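Local atomic coordinates of iron-containing alcohol dehydrogenase (Ralstonia eutropha, PDB entry 3JZD), a protein that binds NAD and probably reduces maleylacetate to 3-oxoadipate with NADH or NADPH as an iron-containing alcohol dehydrogenase family member. Residues S77-R86 with L104-M114; S193-A204 with A281-A289. All coordinates share one frame; numbering follows the deposited sequence. Where two conformers were deposited one is given.

Contact 1 (S77-R86 with L104-M114)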
loop_
_atom_site.group_PDB
_atom_site.type_symbol
_atom_site.label_atom_id
_atom_site.label_comp_id
_atom_site.label_asym_id
_atom_site.label_seq_id
_atom_site.Cartn_x
_atom_site.Cartn_y
_atom_site.Cartn_z
ATOM N N SER A 77 -8.024 26.341 20.718
ATOM C CA SER A 77 -9.134 25.449 20.314
ATOM C C SER A 77 -8.836 24.013 20.723
ATOM O O SER A 77 -9.707 23.319 21.209
ATOM C CB SER A 77 -9.362 25.468 18.812
ATOM O OG SER A 77 -9.984 26.659 18.465
ATOM N N ALA A 78 -7.600 23.589 20.469
ATOM C CA ALA A 78 -7.113 22.296 20.917
ATOM C C ALA A 78 -7.422 22.145 22.415
ATOM O O ALA A 78 -8.048 21.182 22.824
ATOM C CB ALA A 78 -5.622 22.184 20.659
ATOM N N ARG A 79 -7.053 23.144 23.216
ATOM C CA ARG A 79 -7.296 23.120 24.684
ATOM C C ARG A 79 -8.771 23.025 25.020
ATOM O O ARG A 79 -9.200 22.239 25.878
ATOM C CB ARG A 79 -6.778 24.401 25.351
ATOM C CG ARG A 79 -5.312 24.683 25.121
ATOM C CD ARG A 79 -4.350 24.054 26.120
ATOM N NE ARG A 79 -2.978 24.198 25.617
ATOM C CZ ARG A 79 -2.289 25.344 25.572
ATOM N NH1 ARG A 79 -2.823 26.494 25.994
ATOM N NH2 ARG A 79 -1.048 25.345 25.086
ATOM N N ASP A 80 -9.558 23.856 24.362
ATOM C CA ASP A 80 -10.978 23.854 24.616
ATOM C C ASP A 80 -11.615 22.515 24.229
ATOM O O ASP A 80 -12.462 22.008 24.944
ATOM C CB ASP A 80 -11.650 24.973 23.853
ATOM C CG ASP A 80 -13.097 25.130 24.238
ATOM O OD1 ASP A 80 -13.383 25.088 25.443
ATOM O OD2 ASP A 80 -13.954 25.308 23.350
ATOM N N ALA A 81 -11.221 21.967 23.086
ATOM C CA ALA A 81 -11.777 20.698 22.631
ATOM C C ALA A 81 -11.401 19.573 23.593
ATOM O O ALA A 81 -12.242 18.786 23.995
ATOM C CB ALA A 81 -11.309 20.391 21.246
ATOM N N THR A 82 -10.129 19.524 23.971
ATOM C CA THR A 82 -9.623 18.515 24.887
ATOM C C THR A 82 -10.312 18.595 26.230
ATOM O O THR A 82 -10.649 17.571 26.812
ATOM C CB THR A 82 -8.117 18.656 25.062
ATOM O OG1 THR A 82 -7.516 18.543 23.777
ATOM C CG2 THR A 82 -7.567 17.575 25.961
ATOM N N ALA A 83 -10.546 19.815 26.707
ATOM C CA ALA A 83 -11.282 20.015 27.940
ATOM C C ALA A 83 -12.678 19.447 27.809
ATOM O O ALA A 83 -13.163 18.776 28.714
ATOM C CB ALA A 83 -11.353 21.493 28.287
ATOM N N ARG A 84 -13.346 19.701 26.691
ATOM C CA ARG A 84 -14.694 19.161 26.524
ATOM C C ARG A 84 -14.702 17.628 26.475
ATOM O O ARG A 84 -15.622 16.991 26.978
ATOM C CB ARG A 84 -15.309 19.657 25.238
ATOM C CG ARG A 84 -16.705 19.125 25.062
ATOM C CD ARG A 84 -17.717 19.935 25.864
ATOM N NE ARG A 84 -18.028 21.135 25.099
ATOM C CZ ARG A 84 -18.809 21.137 24.015
ATOM N NH1 ARG A 84 -19.375 20.002 23.564
ATOM N NH2 ARG A 84 -19.015 22.276 23.367
ATOM N N ALA A 85 -13.685 17.057 25.824
ATOM C CA ALA A 85 -13.561 15.598 25.692
ATOM C C ALA A 85 -13.408 15.013 27.075
ATOM O O ALA A 85 -14.075 14.028 27.440
ATOM C CB ALA A 85 -12.362 15.234 24.826
ATOM N N ARG A 86 -12.513 15.623 27.860
ATOM C CA ARG A 86 -12.299 15.150 29.229
ATOM C C ARG A 86 -13.572 15.243 30.045
ATOM O O ARG A 86 -13.981 14.285 30.675
ATOM C CB ARG A 86 -11.134 15.874 29.865
ATOM C CG ARG A 86 -9.838 15.263 29.385
ATOM C CD ARG A 86 -8.636 16.133 29.587
ATOM N NE ARG A 86 -7.430 15.330 29.389
ATOM C CZ ARG A 86 -6.206 15.819 29.201
ATOM N NH1 ARG A 86 -5.990 17.130 29.145
ATOM N NH2 ARG A 86 -5.186 14.980 29.037
ATOM N N LEU A 104 -7.950 19.064 14.630
ATOM C CA LEU A 104 -8.430 19.176 16.026
ATOM C C LEU A 104 -8.440 17.770 16.688
ATOM O O LEU A 104 -8.052 17.590 17.856
ATOM C CB LEU A 104 -9.852 19.772 16.050
ATOM C CG LEU A 104 -10.462 20.062 17.413
ATOM C CD1 LEU A 104 -9.484 20.982 18.166
ATOM C CD2 LEU A 104 -11.883 20.676 17.308
ATOM N N GLY A 105 -8.890 16.772 15.939
ATOM C CA GLY A 105 -8.893 15.385 16.445
ATOM C C GLY A 105 -7.473 14.951 16.784
ATOM O O GLY A 105 -7.238 14.352 17.845
ATOM N N LYS A 106 -6.533 15.288 15.897
ATOM C CA LYS A 106 -5.116 14.962 16.079
ATOM C C LYS A 106 -4.578 15.620 17.337
ATOM O O LYS A 106 -3.780 15.009 18.033
ATOM C CB LYS A 106 -4.259 15.383 14.872
ATOM C CG LYS A 106 -4.483 14.532 13.627
ATOM C CD LYS A 106 -3.517 14.876 12.499
ATOM C CE LYS A 106 -3.513 13.849 11.377
ATOM N NZ LYS A 106 -2.497 14.182 10.312
ATOM N N ALA A 107 -5.009 16.858 17.605
ATOM C CA ALA A 107 -4.549 17.597 18.777
ATOM C C ALA A 107 -5.067 16.935 20.023
ATOM O O ALA A 107 -4.352 16.807 20.985
ATOM C CB ALA A 107 -5.001 19.069 18.720
ATOM N N ILE A 108 -6.332 16.519 20.017
ATOM C CA ILE A 108 -6.904 15.836 21.192
ATOM C C ILE A 108 -6.151 14.524 21.444
ATOM O O ILE A 108 -5.863 14.175 22.587
ATOM C CB ILE A 108 -8.427 15.562 21.009
ATOM C CG1 ILE A 108 -9.198 16.877 20.919
ATOM C CG2 ILE A 108 -9.012 14.692 22.138
ATOM C CD1 ILE A 108 -10.622 16.679 20.492
ATOM N N ALA A 109 -5.827 13.814 20.374
ATOM C CA ALA A 109 -5.163 12.523 20.460
ATOM C C ALA A 109 -3.751 12.715 20.935
ATOM O O ALA A 109 -3.248 11.874 21.663
ATOM C CB ALA A 109 -5.174 11.799 19.139
ATOM N N LEU A 110 -3.127 13.822 20.534
ATOM C CA LEU A 110 -1.781 14.141 20.999
ATOM C C LEU A 110 -1.735 14.285 22.525
ATOM O O LEU A 110 -0.818 13.801 23.146
ATOM C CB LEU A 110 -1.275 15.430 20.365
ATOM C CG LEU A 110 0.211 15.758 20.600
ATOM C CD1 LEU A 110 1.078 14.581 20.205
ATOM C CD2 LEU A 110 0.626 16.993 19.805
ATOM N N GLU A 111 -2.732 14.928 23.119
ATOM C CA GLU A 111 -2.771 15.137 24.577
ATOM C C GLU A 111 -3.361 13.951 25.345
ATOM O O GLU A 111 -2.961 13.688 26.486
ATOM C CB GLU A 111 -3.557 16.424 24.895
ATOM C CG GLU A 111 -3.890 16.737 26.386
ATOM C CD GLU A 111 -2.676 17.073 27.261
ATOM O OE1 GLU A 111 -1.633 16.400 27.139
ATOM O OE2 GLU A 111 -2.786 18.006 28.095
ATOM N N THR A 112 -4.293 13.224 24.744
ATOM C CA THR A 112 -4.971 12.169 25.474
ATOM C C THR A 112 -4.707 10.737 25.101
ATOM O O THR A 112 -5.037 9.852 25.865
ATOM C CB THR A 112 -6.461 12.346 25.307
ATOM O OG1 THR A 112 -6.821 12.091 23.935
ATOM C CG2 THR A 112 -6.851 13.752 25.703
ATOM N N GLY A 113 -4.168 10.487 23.929
ATOM C CA GLY A 113 -3.953 9.133 23.507
ATOM C C GLY A 113 -5.179 8.471 22.915
ATOM O O GLY A 113 -5.044 7.401 22.317
HETATM N N MSE A 114 -6.359 9.107 22.987
HETATM C CA MSE A 114 -7.587 8.460 22.486
HETATM C C MSE A 114 -7.593 8.232 20.972
HETATM O O MSE A 114 -7.035 9.007 20.207
HETATM C CB MSE A 114 -8.840 9.252 22.868
HETATM C CG MSE A 114 -9.075 10.534 22.074
HETATM SE SE MSE A 114 -10.778 11.323 22.648
HETATM C CE MSE A 114 -10.261 11.767 24.468
#
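In the nucleotide-binding part of the fold, two helices packed against the parallel sheet meet where Ala81 sits on Leu104 and Ile108. Their segments cross at -65°, with axes 9.1 Å apart at closest approach. Ala81 CB lies 3.6 Å from Leu104 CD1 and touches Ile108 CD1, while Ala78 CB and Ala107 CB meet at 3.7 Å. Small residues on 77-86 let the longer branches of 104-114 come close. Thr82 holds its CG2 anti to the backbone N (chi1 -58° for OG1), which turns the methyl to Glu111 CG and Thr112 CG2 and leaves OG1 beside Ile108 CG1. Thr82 OG1 donates to Ala78 O at 2.9 Å, from above the carbonyl plane. At the exposed end Arg86 crosses Glu111 at about a right angle; Arg86 NH1 comes within 3.5 Å of Glu111 OE2, a weak salt bridge, doubtful because that glutamate has a second position. Thr112 CG2 covers one guanidinium face. Thr112 OG1 bonds back to Ile108 O and accepts from Met114 N at 3.2 Å, an ST turn. Lys106 of helix 99-112 touches the bound NAD, and Ala85 and Ile108 rest on strand 39-42, the helix-on-sheet packing of a Rossmann-like dinucleotide-binding domain.

Contact 2 (S193-A204 with A281-A289)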
loop_
_atom_site.group_PDB
_atom_site.type_symbol
_atom_site.label_atom_id
_atom_site.label_comp_id
_atom_site.label_asym_id
_atom_site.label_seq_id
_atom_site.Cartn_x
_atom_site.Cartn_y
_atom_site.Cartn_z
ATOM N N SER A 193 5.471 5.743 -5.151
ATOM C CA SER A 193 5.360 6.327 -6.473
ATOM C C SER A 193 4.223 5.757 -7.301
ATOM O O SER A 193 3.579 6.497 -8.040
ATOM C CB SER A 193 6.695 6.197 -7.202
ATOM O OG SER A 193 7.610 7.024 -6.508
ATOM N N LEU A 194 3.989 4.438 -7.184
ATOM C CA LEU A 194 2.866 3.800 -7.820
ATOM C C LEU A 194 1.547 4.412 -7.326
ATOM O O LEU A 194 0.639 4.705 -8.121
ATOM C CB LEU A 194 2.906 2.301 -7.554
ATOM C CG LEU A 194 1.949 1.348 -8.246
ATOM C CD1 LEU A 194 2.268 1.154 -9.755
ATOM C CD2 LEU A 194 1.990 -0.018 -7.494
HETATM N N MSE A 195 1.433 4.627 -6.012
HETATM C CA MSE A 195 0.205 5.183 -5.494
HETATM C C MSE A 195 0.120 6.676 -5.868
HETATM O O MSE A 195 -0.989 7.180 -6.135
HETATM C CB MSE A 195 0.097 4.966 -3.988
HETATM C CG MSE A 195 0.194 3.491 -3.576
HETATM SE SE MSE A 195 0.007 3.373 -1.644
HETATM C CE MSE A 195 -1.829 3.842 -1.531
ATOM N N ALA A 196 1.271 7.363 -5.918
ATOM C CA ALA A 196 1.309 8.786 -6.302
ATOM C C ALA A 196 0.716 8.985 -7.682
ATOM O O ALA A 196 -0.183 9.782 -7.892
ATOM C CB ALA A 196 2.731 9.291 -6.286
ATOM N N GLU A 197 1.221 8.233 -8.634
ATOM C CA GLU A 197 0.765 8.373 -9.975
ATOM C C GLU A 197 -0.701 8.012 -10.167
ATOM O O GLU A 197 -1.401 8.689 -10.922
ATOM C CB GLU A 197 1.658 7.579 -10.905
ATOM C CG GLU A 197 1.369 7.878 -12.293
ATOM C CD GLU A 197 2.381 7.301 -13.274
ATOM O OE1 GLU A 197 3.475 6.749 -12.857
ATOM O OE2 GLU A 197 2.045 7.466 -14.474
ATOM N N GLU A 198 -1.154 6.927 -9.535
ATOM C CA GLU A 198 -2.574 6.537 -9.552
ATOM C C GLU A 198 -3.487 7.616 -8.902
ATOM O O GLU A 198 -4.617 7.911 -9.363
ATOM C CB GLU A 198 -2.727 5.209 -8.798
ATOM C CG GLU A 198 -4.121 4.754 -8.567
ATOM C CD GLU A 198 -4.773 4.193 -9.815
ATOM O OE1 GLU A 198 -4.253 4.421 -10.935
ATOM O OE2 GLU A 198 -5.801 3.489 -9.641
ATOM N N GLY A 199 -3.019 8.167 -7.812
ATOM C CA GLY A 199 -3.758 9.262 -7.161
ATOM C C GLY A 199 -3.918 10.464 -8.099
ATOM O O GLY A 199 -5.017 11.035 -8.223
ATOM N N ILE A 200 -2.837 10.826 -8.794
ATOM C CA ILE A 200 -2.906 11.952 -9.690
ATOM C C ILE A 200 -3.898 11.622 -10.805
ATOM O O ILE A 200 -4.707 12.454 -11.177
ATOM C CB ILE A 200 -1.497 12.395 -10.250
ATOM C CG1 ILE A 200 -0.574 12.829 -9.084
ATOM C CG2 ILE A 200 -1.645 13.562 -11.240
ATOM C CD1 ILE A 200 0.874 13.219 -9.489
ATOM N N ARG A 201 -3.858 10.391 -11.303
ATOM C CA ARG A 201 -4.695 10.000 -12.411
ATOM C C ARG A 201 -6.160 10.073 -12.019
ATOM O O ARG A 201 -6.985 10.564 -12.782
ATOM C CB ARG A 201 -4.361 8.578 -12.837
ATOM C CG ARG A 201 -4.477 8.294 -14.276
ATOM C CD ARG A 201 -4.272 6.791 -14.625
ATOM N NE ARG A 201 -3.435 6.018 -13.675
ATOM C CZ ARG A 201 -2.089 6.014 -13.596
ATOM N NH1 ARG A 201 -1.322 6.798 -14.402
ATOM N NH2 ARG A 201 -1.513 5.235 -12.655
ATOM N N ALA A 202 -6.473 9.581 -10.824
ATOM C CA ALA A 202 -7.843 9.569 -10.327
ATOM C C ALA A 202 -8.409 11.002 -10.192
ATOM O O ALA A 202 -9.522 11.291 -10.615
ATOM C CB ALA A 202 -7.929 8.808 -8.998
ATOM N N LEU A 203 -7.642 11.878 -9.590
ATOM C CA LEU A 203 -8.068 13.281 -9.419
ATOM C C LEU A 203 -8.119 14.053 -10.727
ATOM O O LEU A 203 -9.038 14.798 -10.989
ATOM C CB LEU A 203 -7.175 13.981 -8.407
ATOM C CG LEU A 203 -7.447 13.494 -6.967
ATOM C CD1 LEU A 203 -6.208 13.548 -6.079
ATOM C CD2 LEU A 203 -8.641 14.228 -6.353
ATOM N N ALA A 204 -7.143 13.826 -11.577
ATOM C CA ALA A 204 -7.105 14.500 -12.850
ATOM C C ALA A 204 -8.349 14.169 -13.659
ATOM O O ALA A 204 -8.820 15.027 -14.399
ATOM C CB ALA A 204 -5.849 14.157 -13.619
ATOM N N ALA A 281 7.691 13.453 -16.185
ATOM C CA ALA A 281 7.095 12.540 -17.153
ATOM C C ALA A 281 5.963 11.660 -16.556
ATOM O O ALA A 281 4.999 11.342 -17.235
ATOM C CB ALA A 281 8.180 11.669 -17.855
ATOM N N ARG A 282 6.094 11.245 -15.305
ATOM C CA ARG A 282 5.047 10.486 -14.640
ATOM C C ARG A 282 3.871 11.386 -14.306
ATOM O O ARG A 282 2.732 10.978 -14.453
ATOM C CB ARG A 282 5.556 9.756 -13.391
ATOM C CG ARG A 282 6.590 8.685 -13.747
ATOM C CD ARG A 282 7.100 7.886 -12.598
ATOM N NE ARG A 282 6.068 7.002 -12.038
ATOM C CZ ARG A 282 6.314 6.056 -11.134
ATOM N NH1 ARG A 282 7.557 5.893 -10.680
ATOM N NH2 ARG A 282 5.325 5.271 -10.696
ATOM N N ILE A 283 4.121 12.619 -13.889
ATOM C CA ILE A 283 3.010 13.501 -13.624
ATOM C C ILE A 283 2.250 13.803 -14.927
ATOM O O ILE A 283 1.025 13.865 -14.933
ATOM C CB ILE A 283 3.472 14.772 -12.975
ATOM C CG1 ILE A 283 4.002 14.468 -11.552
ATOM C CG2 ILE A 283 2.338 15.797 -12.990
ATOM C CD1 ILE A 283 4.782 15.661 -10.945
ATOM N N ARG A 284 2.984 13.981 -16.018
ATOM C CA ARG A 284 2.398 14.274 -17.334
ATOM C C ARG A 284 1.527 13.137 -17.828
ATOM O O ARG A 284 0.398 13.369 -18.280
ATOM C CB ARG A 284 3.485 14.584 -18.344
ATOM C CG ARG A 284 4.124 15.936 -18.053
ATOM C CD ARG A 284 5.414 16.205 -18.838
ATOM N NE ARG A 284 5.267 15.900 -20.255
ATOM C CZ ARG A 284 6.090 15.136 -20.976
ATOM N NH1 ARG A 284 7.208 14.617 -20.463
ATOM N NH2 ARG A 284 5.791 14.914 -22.242
ATOM N N ARG A 285 2.041 11.914 -17.697
ATOM C CA ARG A 285 1.301 10.715 -18.084
ATOM C C ARG A 285 0.023 10.616 -17.271
ATOM O O ARG A 285 -1.026 10.324 -17.818
ATOM C CB ARG A 285 2.153 9.469 -17.858
ATOM C CG ARG A 285 1.521 8.179 -18.330
ATOM C CD ARG A 285 2.505 7.006 -18.301
ATOM N NE ARG A 285 3.013 6.739 -16.953
ATOM C CZ ARG A 285 3.984 5.867 -16.657
ATOM N NH1 ARG A 285 4.574 5.154 -17.616
ATOM N NH2 ARG A 285 4.383 5.704 -15.395
ATOM N N ALA A 286 0.101 10.858 -15.964
ATOM C CA ALA A 286 -1.074 10.718 -15.118
ATOM C C ALA A 286 -2.130 11.840 -15.345
ATOM O O ALA A 286 -3.312 11.660 -15.058
ATOM C CB ALA A 286 -0.641 10.639 -13.641
ATOM N N THR A 287 -1.702 12.995 -15.837
ATOM C CA THR A 287 -2.611 14.118 -16.090
ATOM C C THR A 287 -3.048 14.227 -17.560
ATOM O O THR A 287 -3.865 15.066 -17.910
ATOM C CB THR A 287 -1.961 15.460 -15.694
ATOM O OG1 THR A 287 -0.730 15.605 -16.382
ATOM C CG2 THR A 287 -1.710 15.553 -14.178
ATOM N N GLY A 288 -2.545 13.346 -18.418
ATOM C CA GLY A 288 -2.913 13.368 -19.828
ATOM C C GLY A 288 -2.337 14.554 -20.566
ATOM O O GLY A 288 -2.908 15.012 -21.545
ATOM N N ALA A 289 -1.166 14.992 -20.120
ATOM C CA ALA A 289 -0.468 16.152 -20.623
ATOM C C ALA A 289 0.028 16.020 -22.064
ATOM O O ALA A 289 0.212 17.039 -22.757
ATOM C CB ALA A 289 0.709 16.422 -19.701
#
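Glu197 reaches from one helix between two arginines of the other, Arg282 and Arg285, and crosses both side chains at about a right angle. With CG anti to the backbone N (chi1 -170°) and the chain extended beyond it, the carboxylate is carried straight to the neighbouring helix. Arg285 takes it side-on: NE bonds OE2 of Glu197 at 2.8 Å and NH2 bonds OE1 of Glu197 at 2.9 Å, each on a syn lone pair, the two flat groups nearly coplanar (16° apart). Arg282 is turned far more steeply, its plane 62° from the carboxylate. Arg282 NE meets Glu197 OE1 at 2.7 Å on the anti side, tilted out of the carboxylate plane, so that oxygen accepts from both arginines. A bend at chi3 lets Arg282 spread its guanidinium beside Ser193 CB. Arg201 adds a weak bond from NH1 to Glu197 OE2, and its NE pairs with Glu198 OE1 in the same helix. This five-residue salt-bridge network joins helices 190-212 and 277-287 of the helical C-terminal part, away from the bound NAD.

Beneath this polar layer Ala286 fits closely against the Glu197 turn, CB 3.4 Å from Glu197 O, and Ala286 O receives a CA-H...O contact from Arg201 CA. Ile200 points its CG2 at Thr287 CG2 (3.5 Å) and its CD1 at Ile283 CG1; helix 165-182 closes over both isoleucines. After the last turn, Gly288 takes positive phi in a Schellman motif. With three arginines around one buried carboxylate, Glu197 is probably held ionised, its charge shared among Arg282, Arg285 and, more weakly, Arg201.

From the N terminus, the chain first lays down strands 8-19, 39-42 and 62-66 of the parallel sheet. Contact 1 closes a short excursion of 17 residues, in which helix 75-88 leads through strand 92-97 to helix 99-112, a local tie within the nucleotide-binding part. The chain then completes that sheet with strands 116-120 and 152-155 before entering the helical C-terminal part. There contact 2 closes a longer loop of 76 residues, mostly helical, bringing helix 277-287 back beside helix 190-212. The two follow one another in series, neither nested nor crossed. The centres of contact 1 and contact 2 lie about 36 Å apart, on opposite sides of the chain's centre, and the two do not touch.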